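Side-chain contact in aspartate-semialdehyde dehydrogenase (Thermus thermophilus, PDB 2YV3), which probably catalyses the NADPH-dependent reductive dephosphorylation of aspartyl-4-phosphate to aspartate semialdehyde, a step in making lysine, methionine and threonine: residues Pro102-Pro106 and Glu107-Glu111. Sequence-based numbering, arbitrary orientation.
Sequences PLVVP and EVNRE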
loop_
_atom_site.group_PDB
_atom_site.type_symbol
_atom_site.label_atom_id
_atom_site.label_comp_id
_atom_site.label_asym_id
_atom_site.label_seq_id
_atom_site.Cartn_x
_atom_site.Cartn_y
_atom_site.Cartn_z
ATOM N N PRO A 102 -29.677 -10.693 3.744
ATOM C CA PRO A 102 -28.572 -11.364 3.069
ATOM C C PRO A 102 -27.555 -10.353 2.572
ATOM O O PRO A 102 -27.924 -9.289 2.074
ATOM C CB PRO A 102 -29.261 -12.078 1.922
ATOM C CG PRO A 102 -30.364 -11.126 1.585
ATOM C CD PRO A 102 -30.904 -10.768 2.935
ATOM N N LEU A 103 -26.275 -10.685 2.741
ATOM C CA LEU A 103 -25.161 -9.857 2.292
ATOM C C LEU A 103 -24.639 -10.659 1.096
ATOM O O LEU A 103 -24.001 -11.702 1.257
ATOM C CB LEU A 103 -24.115 -9.751 3.407
ATOM C CG LEU A 103 -22.885 -8.856 3.213
ATOM C CD1 LEU A 103 -23.290 -7.482 2.714
ATOM C CD2 LEU A 103 -22.146 -8.750 4.531
ATOM N N VAL A 104 -24.921 -10.161 -0.102
ATOM C CA VAL A 104 -24.576 -10.860 -1.335
ATOM C C VAL A 104 -23.577 -10.295 -2.357
ATOM O O VAL A 104 -23.436 -9.091 -2.545
ATOM C CB VAL A 104 -25.885 -11.168 -2.107
ATOM C CG1 VAL A 104 -25.606 -11.973 -3.372
ATOM C CG2 VAL A 104 -26.834 -11.916 -1.199
ATOM N N VAL A 105 -22.875 -11.216 -3.004
ATOM C CA VAL A 105 -21.965 -10.913 -4.098
ATOM C C VAL A 105 -22.330 -12.068 -5.034
ATOM O O VAL A 105 -22.061 -13.236 -4.728
ATOM C CB VAL A 105 -20.499 -11.004 -3.700
ATOM C CG1 VAL A 105 -19.631 -10.707 -4.915
ATOM C CG2 VAL A 105 -20.202 -10.011 -2.601
ATOM N N PRO A 106 -23.007 -11.757 -6.158
ATOM C CA PRO A 106 -23.452 -12.732 -7.163
ATOM C C PRO A 106 -22.471 -13.845 -7.565
ATOM O O PRO A 106 -22.885 -14.899 -8.054
ATOM C CB PRO A 106 -23.864 -11.840 -8.330
ATOM C CG PRO A 106 -24.453 -10.663 -7.626
ATOM C CD PRO A 106 -23.429 -10.395 -6.539
ATOM N N GLU A 107 -21.178 -13.615 -7.370
ATOM C CA GLU A 107 -20.205 -14.642 -7.704
ATOM C C GLU A 107 -20.185 -15.709 -6.629
ATOM O O GLU A 107 -19.780 -16.842 -6.872
ATOM C CB GLU A 107 -18.810 -14.047 -7.845
ATOM C CG GLU A 107 -18.656 -13.184 -9.066
ATOM C CD GLU A 107 -19.676 -12.073 -9.103
ATOM O OE1 GLU A 107 -19.903 -11.441 -8.041
ATOM O OE2 GLU A 107 -20.246 -11.828 -10.189
ATOM N N VAL A 108 -20.649 -15.337 -5.440
ATOM C CA VAL A 108 -20.673 -16.239 -4.300
ATOM C C VAL A 108 -22.053 -16.780 -3.951
ATOM O O VAL A 108 -22.507 -17.771 -4.524
ATOM C CB VAL A 108 -20.103 -15.555 -3.036
ATOM C CG1 VAL A 108 -20.093 -16.543 -1.877
ATOM C CG2 VAL A 108 -18.700 -15.014 -3.314
ATOM N N ASN A 109 -22.725 -16.110 -3.024
ATOM C CA ASN A 109 -24.023 -16.555 -2.541
ATOM C C ASN A 109 -25.314 -16.053 -3.196
ATOM O O ASN A 109 -26.267 -15.750 -2.483
ATOM C CB ASN A 109 -24.098 -16.307 -1.023
ATOM C CG ASN A 109 -23.689 -14.887 -0.629
ATOM O OD1 ASN A 109 -24.171 -13.905 -1.196
ATOM N ND2 ASN A 109 -22.805 -14.779 0.353
ATOM N N ARG A 110 -25.367 -15.980 -4.529
ATOM C CA ARG A 110 -26.577 -15.535 -5.246
ATOM C C ARG A 110 -27.790 -16.206 -4.630
ATOM O O ARG A 110 -28.891 -15.645 -4.600
ATOM C CB ARG A 110 -26.488 -15.931 -6.715
ATOM C CG ARG A 110 -27.803 -15.981 -7.489
ATOM C CD ARG A 110 -27.559 -16.691 -8.832
ATOM N NE ARG A 110 -28.725 -16.721 -9.712
ATOM C CZ ARG A 110 -29.930 -17.146 -9.346
ATOM N NH1 ARG A 110 -30.132 -17.578 -8.103
ATOM N NH2 ARG A 110 -30.935 -17.145 -10.218
ATOM N N GLU A 111 -27.566 -17.425 -4.153
ATOM C CA GLU A 111 -28.584 -18.228 -3.497
ATOM C C GLU A 111 -29.317 -17.421 -2.423
ATOM O O GLU A 111 -30.515 -17.591 -2.212
ATOM C CB GLU A 111 -27.920 -19.456 -2.860
ATOM C CG GLU A 111 -26.396 -19.295 -2.621
ATOM C CD GLU A 111 -25.562 -19.704 -3.829
ATOM O OE1 GLU A 111 -25.491 -20.923 -4.105
ATOM O OE2 GLU A 111 -24.990 -18.816 -4.507
#
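The carboxylate of Glu107 lies with one face over the carbonyl carbon of Pro106; Glu107 CD is 3.6 Å from Pro106 C. Pro106 CB lies farther out on the same side. Near the carboxylate plane, beyond OE1, sits methyl CG1 of Val105. The chain of Glu107 bends at chi2 (56°), which folds its end back over the preceding residue. An alanine here removes the carboxylate and would probably leave the Pro106 carbonyl carbon uncovered on that side and Val105 CG1 without its neighbour at OE1. The amide of Asn109 is the second flat group. Val104 meets it at the oxygen end, with Val104 CA and CG1 both close to the amide plane. Val105 N lies to one side of that plane and Leu103 O to the other. Both make weak hydrogen bonds with the amide: Val105 N to Asn109 OD1 is 3.5 Å, and Asn109 ND2 to Leu103 O is 3.4 Å. Asn109 CG sits between its own backbone N and carbonyl carbon (chi1 50°), and this turns the amide back toward 103-105. ND2 has a further weak hydrogen bond to Ile217 O in helix 205-219.

Val105 to Val108 form a type I beta turn, closed by a hydrogen bond from Val108 N to Val105 O at 2.6 Å. The turn belongs to the long loop between strands 87-90 and 119-121, parallel neighbours in the sheet of the Rossmann-type NAD-binding domain. Met132 of helix 125-141 touches both Val105 and Glu107. Pro106 packs on Val321 and Gln322 of helix 319-327.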